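PDB 6OTU: glucose-6-phosphate isomerase from Chlamydia trachomatis D/UW-3/CX, which catalyses the reversible isomerisation of glucose-6-phosphate to fructose-6-phosphate. Local coordinates for residues A[349-363]-A[480-494]. Sequence-based numbering, arbitrary orientation.
Sequences LQQCGMESNGKSISR and FAFQGFCWGINSFDQ. With G6Q (glucose-6-phosphate), chain E.
The helical pieces 349-357 and 480-487 run nearly parallel (crossing angle -16°) and, with the loops that leave their C-terminal ends, make a buried contact, apolar between the helices and polar between the loops, that runs up to the substrate pocket. They belong to helices 345-357 and 466-487, which meet where F480 lies flat against a glycine: G353 CA stands 3.5 Å from the centroid of the F480 ring, almost on its normal, a CH-pi contact. C352 SG approaches the same ring obliquely.

One turn on, N357 is a knob in the hole formed by F480, Q483, G484 and W487, its CB meeting the edge of the W487 indole. With CG anti to the carbonyl carbon (chi1 -65°), its amide spans helix and loop. N357 ND2 gives a straight hydrogen bond to F480 O, 2.9 Å away, on the opposite face of that carbonyl from the helical donor G484 N; N357 OD1 accepts from S491 OG at 2.7 Å, in the carbonyl plane. I489 CD1 packs against N357 and against CB and CG of K359.

In this phosphoglucose isomerase of the SIS clan, the loop after helix 466-487 carries Q494 to the substrate pocket. A lysine reaching back over a helix end can tie such a loop down through carbonyl oxygens: K359, bent at chi2 and chi4, directs NZ to N490 O at 2.7 Å, nearly head-on, to D493 O at 2.9 Å, and to S356 O. A longer salt bridge reaches D493 OD1, while D493 OD2 is held by N447 of the second subunit. N490 OD1 accepts from F492 N, an Asx turn. Farther out, R363 N bonds to G488 O at 2.9 Å, and R363 NH1 is hydrogen-bonded to Q83.

Q494 lies beside E355, probably the proton donor, whose OE1 is 3.5 Å from Q494 CB and 3.0 Å from C2 of glucose-6-phosphate. Q351 NE2 bonds to E355 OE2 and weakly to the sugar O3, and R269 holds Q494 OE1, S356 OG and S491 O.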
loop_
_atom_site.group_PDB
_atom_site.type_symbol
_atom_site.label_atom_id
_atom_site.label_comp_id
_atom_site.label_asym_id
_atom_site.label_seq_id
_atom_site.Cartn_x
_atom_site.Cartn_y
_atom_site.Cartn_z
ATOM N N LEU A 349 7.999 -2.422 5.424
ATOM C CA LEU A 349 8.598 -3.641 4.888
ATOM C C LEU A 349 8.874 -3.492 3.398
ATOM O O LEU A 349 9.919 -3.927 2.896
ATOM C CB LEU A 349 7.670 -4.830 5.129
ATOM C CG LEU A 349 7.376 -5.199 6.577
ATOM C CD1 LEU A 349 6.452 -6.413 6.659
ATOM C CD2 LEU A 349 8.697 -5.462 7.289
ATOM N N GLN A 350 7.926 -2.894 2.675
ATOM C CA GLN A 350 8.090 -2.684 1.243
ATOM C C GLN A 350 9.357 -1.884 0.943
ATOM O O GLN A 350 10.096 -2.209 0.004
ATOM C CB GLN A 350 6.838 -1.992 0.707
ATOM C CG GLN A 350 6.874 -1.525 -0.720
ATOM C CD GLN A 350 5.585 -0.793 -1.053
ATOM O OE1 GLN A 350 5.396 0.341 -0.624
ATOM N NE2 GLN A 350 4.668 -1.457 -1.765
ATOM N N GLN A 351 9.643 -0.846 1.742
ATOM C CA GLN A 351 10.902 -0.126 1.563
ATOM C C GLN A 351 12.092 -1.007 1.925
ATOM O O GLN A 351 13.087 -1.072 1.193
ATOM C CB GLN A 351 10.935 1.144 2.410
ATOM C CG GLN A 351 12.374 1.658 2.563
ATOM C CD GLN A 351 12.481 3.026 3.194
ATOM O OE1 GLN A 351 11.770 3.337 4.146
ATOM N NE2 GLN A 351 13.384 3.858 2.664
ATOM N N CYS A 352 11.995 -1.705 3.053
ATOM C CA CYS A 352 13.165 -2.379 3.589
ATOM C C CYS A 352 13.583 -3.534 2.687
ATOM O O CYS A 352 14.774 -3.722 2.417
ATOM C CB CYS A 352 12.869 -2.840 5.013
ATOM S SG CYS A 352 14.300 -3.646 5.840
ATOM N N GLY A 353 12.610 -4.275 2.159
ATOM C CA GLY A 353 12.879 -5.381 1.256
ATOM C C GLY A 353 13.213 -4.962 -0.162
ATOM O O GLY A 353 14.199 -5.440 -0.721
ATOM N N MET A 354 12.416 -4.067 -0.756
ATOM C CA MET A 354 12.639 -3.696 -2.155
ATOM C C MET A 354 13.834 -2.763 -2.320
ATOM O O MET A 354 14.538 -2.827 -3.336
ATOM C CB MET A 354 11.385 -3.052 -2.740
ATOM C CG MET A 354 10.194 -4.007 -2.746
ATOM S SD MET A 354 8.744 -3.334 -3.561
ATOM C CE MET A 354 9.280 -3.382 -5.257
ATOM N N GLU A 355 14.066 -1.860 -1.366
ATOM C CA GLU A 355 15.254 -1.017 -1.474
ATOM C C GLU A 355 16.532 -1.816 -1.209
ATOM O O GLU A 355 17.567 -1.574 -1.846
ATOM C CB GLU A 355 15.154 0.172 -0.522
ATOM C CG GLU A 355 15.948 1.365 -0.985
ATOM C CD GLU A 355 16.146 2.366 0.103
ATOM O OE1 GLU A 355 16.891 3.329 -0.129
ATOM O OE2 GLU A 355 15.564 2.193 1.195
ATOM N N SER A 356 16.484 -2.771 -0.274
ATOM C CA SER A 356 17.668 -3.584 -0.004
ATOM C C SER A 356 17.972 -4.513 -1.169
ATOM O O SER A 356 19.106 -4.571 -1.653
ATOM C CB SER A 356 17.484 -4.407 1.274
ATOM O OG SER A 356 17.372 -3.584 2.419
ATOM N N ASN A 357 16.971 -5.247 -1.639
ATOM C CA ASN A 357 17.233 -6.359 -2.535
ATOM C C ASN A 357 16.764 -6.087 -3.952
ATOM O O ASN A 357 16.825 -6.986 -4.800
ATOM C CB ASN A 357 16.623 -7.638 -1.949
ATOM C CG ASN A 357 17.311 -8.036 -0.644
ATOM O OD1 ASN A 357 18.492 -7.733 -0.466
ATOM N ND2 ASN A 357 16.588 -8.690 0.273
ATOM N N GLY A 358 16.357 -4.853 -4.251
ATOM C CA GLY A 358 16.045 -4.496 -5.623
ATOM C C GLY A 358 17.306 -4.227 -6.416
ATOM O O GLY A 358 17.583 -3.088 -6.791
ATOM N N LYS A 359 18.087 -5.274 -6.668
ATOM C CA LYS A 359 19.423 -5.143 -7.230
ATOM C C LYS A 359 19.584 -6.128 -8.372
ATOM O O LYS A 359 18.872 -7.134 -8.448
ATOM C CB LYS A 359 20.501 -5.399 -6.179
ATOM C CG LYS A 359 20.335 -4.579 -4.912
ATOM C CD LYS A 359 20.698 -3.113 -5.172
ATOM C CE LYS A 359 20.295 -2.228 -4.007
ATOM N NZ LYS A 359 20.958 -2.644 -2.751
ATOM N N SER A 360 20.521 -5.828 -9.271
ATOM C CA SER A 360 20.724 -6.716 -10.407
ATOM C C SER A 360 22.206 -6.869 -10.740
ATOM O O SER A 360 22.555 -7.170 -11.882
ATOM C CB SER A 360 19.934 -6.236 -11.630
ATOM O OG SER A 360 20.098 -4.849 -11.804
ATOM N N ILE A 361 23.080 -6.674 -9.746
ATOM C CA ILE A 361 24.493 -7.030 -9.820
ATOM C C ILE A 361 24.901 -7.671 -8.495
ATOM O O ILE A 361 24.351 -7.349 -7.436
ATOM C CB ILE A 361 25.402 -5.815 -10.124
ATOM C CG1 ILE A 361 25.167 -4.714 -9.098
ATOM C CG2 ILE A 361 25.188 -5.317 -11.537
ATOM C CD1 ILE A 361 26.309 -4.568 -8.152
ATOM N N SER A 362 25.881 -8.581 -8.565
ATOM C CA SER A 362 26.413 -9.299 -7.408
ATOM C C SER A 362 27.429 -8.447 -6.641
ATOM O O SER A 362 27.962 -7.456 -7.150
ATOM C CB SER A 362 27.095 -10.598 -7.851
ATOM O OG SER A 362 28.343 -10.344 -8.492
ATOM N N ARG A 363 27.729 -8.871 -5.404
ATOM C CA ARG A 363 28.783 -8.219 -4.623
ATOM C C ARG A 363 30.135 -8.290 -5.318
ATOM O O ARG A 363 31.050 -7.550 -4.942
ATOM C CB ARG A 363 28.893 -8.837 -3.227
ATOM C CG ARG A 363 27.742 -8.471 -2.285
ATOM C CD ARG A 363 27.781 -9.250 -0.959
ATOM N NE ARG A 363 27.718 -10.701 -1.150
ATOM C CZ ARG A 363 27.604 -11.589 -0.166
ATOM N NH1 ARG A 363 27.536 -11.178 1.093
ATOM N NH2 ARG A 363 27.559 -12.890 -0.440
ATOM N N PHE A 480 15.316 -10.201 5.064
ATOM C CA PHE A 480 15.802 -9.591 3.829
ATOM C C PHE A 480 17.317 -9.722 3.713
ATOM O O PHE A 480 17.843 -9.950 2.616
ATOM C CB PHE A 480 15.356 -8.129 3.773
ATOM C CG PHE A 480 13.855 -7.964 3.786
ATOM C CD1 PHE A 480 13.049 -8.755 2.982
ATOM C CD2 PHE A 480 13.248 -7.026 4.603
ATOM C CE1 PHE A 480 11.656 -8.614 2.996
ATOM C CE2 PHE A 480 11.855 -6.877 4.617
ATOM C CZ PHE A 480 11.067 -7.665 3.818
ATOM N N ALA A 481 18.029 -9.604 4.840
ATOM C CA ALA A 481 19.474 -9.818 4.844
ATOM C C ALA A 481 19.828 -11.237 4.416
ATOM O O ALA A 481 20.765 -11.446 3.636
ATOM C CB ALA A 481 20.050 -9.522 6.236
ATOM N N PHE A 482 19.100 -12.232 4.937
ATOM C CA PHE A 482 19.383 -13.608 4.555
ATOM C C PHE A 482 19.112 -13.813 3.067
ATOM O O PHE A 482 19.879 -14.499 2.381
ATOM C CB PHE A 482 18.567 -14.584 5.406
ATOM C CG PHE A 482 19.197 -14.933 6.750
ATOM C CD1 PHE A 482 20.520 -15.344 6.836
ATOM C CD2 PHE A 482 18.441 -14.879 7.922
ATOM C CE1 PHE A 482 21.093 -15.679 8.059
ATOM C CE2 PHE A 482 19.009 -15.215 9.152
ATOM C CZ PHE A 482 20.333 -15.617 9.218
ATOM N N GLN A 483 18.048 -13.198 2.541
ATOM C CA GLN A 483 17.782 -13.328 1.108
ATOM C C GLN A 483 18.898 -12.681 0.287
ATOM O O GLN A 483 19.370 -13.261 -0.698
ATOM C CB GLN A 483 16.412 -12.735 0.758
ATOM C CG GLN A 483 15.252 -13.431 1.463
ATOM C CD GLN A 483 13.873 -13.093 0.913
ATOM O OE1 GLN A 483 12.995 -13.963 0.846
ATOM N NE2 GLN A 483 13.666 -11.840 0.531
ATOM N N GLY A 484 19.353 -11.495 0.694
ATOM C CA GLY A 484 20.482 -10.881 0.012
ATOM C C GLY A 484 21.746 -11.723 0.090
ATOM O O GLY A 484 22.475 -11.849 -0.900
ATOM N N PHE A 485 22.032 -12.304 1.273
ATOM C CA PHE A 485 23.209 -13.167 1.430
ATOM C C PHE A 485 23.119 -14.380 0.522
ATOM O O PHE A 485 24.134 -14.849 -0.016
ATOM C CB PHE A 485 23.351 -13.643 2.881
ATOM C CG PHE A 485 23.653 -12.553 3.862
ATOM C CD1 PHE A 485 24.393 -11.448 3.488
ATOM C CD2 PHE A 485 23.209 -12.647 5.174
ATOM C CE1 PHE A 485 24.678 -10.451 4.396
ATOM C CE2 PHE A 485 23.486 -11.650 6.088
ATOM C CZ PHE A 485 24.226 -10.547 5.700
ATOM N N CYS A 486 21.906 -14.898 0.345
ATOM C CA CYS A 486 21.698 -16.065 -0.497
ATOM C C CYS A 486 21.864 -15.700 -1.975
ATOM O O CYS A 486 22.618 -16.360 -2.703
ATOM C CB CYS A 486 20.316 -16.652 -0.218
ATOM S SG CYS A 486 19.975 -18.179 -1.084
ATOM N N TRP A 487 21.182 -14.636 -2.425
ATOM C CA TRP A 487 21.370 -14.122 -3.781
ATOM C C TRP A 487 22.804 -13.664 -4.050
ATOM O O TRP A 487 23.242 -13.667 -5.207
ATOM C CB TRP A 487 20.396 -12.973 -4.034
ATOM C CG TRP A 487 18.993 -13.463 -4.149
ATOM C CD1 TRP A 487 18.591 -14.643 -4.708
ATOM C CD2 TRP A 487 17.809 -12.823 -3.668
ATOM N NE1 TRP A 487 17.233 -14.771 -4.620
ATOM C CE2 TRP A 487 16.722 -13.671 -3.987
ATOM C CE3 TRP A 487 17.554 -11.607 -3.017
ATOM C CZ2 TRP A 487 15.399 -13.345 -3.677
ATOM C CZ3 TRP A 487 16.250 -11.286 -2.703
ATOM C CH2 TRP A 487 15.182 -12.153 -3.031
ATOM N N GLY A 488 23.550 -13.274 -3.014
ATOM C CA GLY A 488 24.886 -12.747 -3.222
ATOM C C GLY A 488 24.932 -11.314 -3.712
ATOM O O GLY A 488 25.877 -10.936 -4.406
ATOM N N ILE A 489 23.938 -10.506 -3.365
ATOM C CA ILE A 489 23.879 -9.118 -3.771
ATOM C C ILE A 489 24.243 -8.250 -2.574
ATOM O O ILE A 489 24.377 -8.730 -1.452
ATOM C CB ILE A 489 22.477 -8.747 -4.323
ATOM C CG1 ILE A 489 21.430 -8.957 -3.222
ATOM C CG2 ILE A 489 22.157 -9.579 -5.536
ATOM C CD1 ILE A 489 20.028 -8.465 -3.555
ATOM N N ASN A 490 24.411 -6.948 -2.808
ATOM C CA ASN A 490 24.667 -6.007 -1.718
ATOM C C ASN A 490 23.331 -5.420 -1.274
ATOM O O ASN A 490 22.762 -4.542 -1.936
ATOM C CB ASN A 490 25.661 -4.925 -2.130
ATOM C CG ASN A 490 25.915 -3.899 -1.012
ATOM O OD1 ASN A 490 25.476 -4.083 0.124
ATOM N ND2 ASN A 490 26.621 -2.803 -1.344
ATOM N N SER A 491 22.831 -5.911 -0.139
ATOM C CA SER A 491 21.544 -5.451 0.372
ATOM C C SER A 491 21.599 -4.054 0.979
ATOM O O SER A 491 20.550 -3.545 1.368
ATOM C CB SER A 491 21.016 -6.418 1.442
ATOM O OG SER A 491 20.839 -7.737 0.952
ATOM N N PHE A 492 22.766 -3.423 1.111
ATOM C CA PHE A 492 22.883 -2.329 2.060
ATOM C C PHE A 492 23.259 -0.995 1.441
ATOM O O PHE A 492 23.460 -0.028 2.187
ATOM C CB PHE A 492 23.877 -2.717 3.170
ATOM C CG PHE A 492 23.562 -4.045 3.801
ATOM C CD1 PHE A 492 22.413 -4.202 4.589
ATOM C CD2 PHE A 492 24.371 -5.152 3.566
ATOM C CE1 PHE A 492 22.097 -5.438 5.156
ATOM C CE2 PHE A 492 24.056 -6.400 4.121
ATOM C CZ PHE A 492 22.917 -6.546 4.918
ATOM N N ASP A 493 23.334 -0.890 0.118
ATOM C CA ASP A 493 23.411 0.417 -0.526
ATOM C C ASP A 493 22.150 0.650 -1.362
ATOM O O ASP A 493 21.190 -0.136 -1.331
ATOM C CB ASP A 493 24.708 0.558 -1.345
ATOM C CG ASP A 493 24.818 -0.461 -2.468
ATOM O OD1 ASP A 493 23.927 -1.348 -2.576
ATOM O OD2 ASP A 493 25.812 -0.368 -3.232
ATOM N N GLN A 494 22.136 1.761 -2.101
ATOM C CA GLN A 494 20.910 2.168 -2.781
ATOM C C GLN A 494 21.222 3.190 -3.867
ATOM O O GLN A 494 20.809 4.350 -3.795
ATOM C CB GLN A 494 19.882 2.698 -1.768
ATOM C CG GLN A 494 20.347 3.817 -0.830
ATOM C CD GLN A 494 21.249 3.363 0.297
ATOM O OE1 GLN A 494 20.976 2.374 0.978
ATOM N NE2 GLN A 494 22.349 4.088 0.499
HETATM C C1 G6Q E . 17.354 4.432 3.408
HETATM C C2 G6Q E . 17.459 5.270 2.131
HETATM C C3 G6Q E . 16.531 6.480 2.110
HETATM C C4 G6Q E . 16.932 7.591 3.088
HETATM C C5 G6Q E . 16.196 8.895 2.779
HETATM C C6 G6Q E . 16.430 9.953 3.831
HETATM O O1 G6Q E . 18.128 3.552 3.592
HETATM O O2 G6Q E . 18.799 5.700 1.917
HETATM O O3 G6Q E . 15.192 6.067 2.392
HETATM O O4 G6Q E . 16.635 7.200 4.426
HETATM O O5 G6Q E . 16.604 9.365 1.491
HETATM O O6 G6Q E . 17.865 10.160 3.944
HETATM P P G6Q E . 18.447 11.080 5.138
HETATM O O1P G6Q E . 18.084 10.385 6.439
HETATM O O2P G6Q E . 19.950 11.108 4.886
HETATM O O3P G6Q E . 17.799 12.443 5.001
HETATM O O HOH W 1 23.995 -5.739 -5.269
HETATM O O HOH W 2 28.379 -12.665 -3.900
#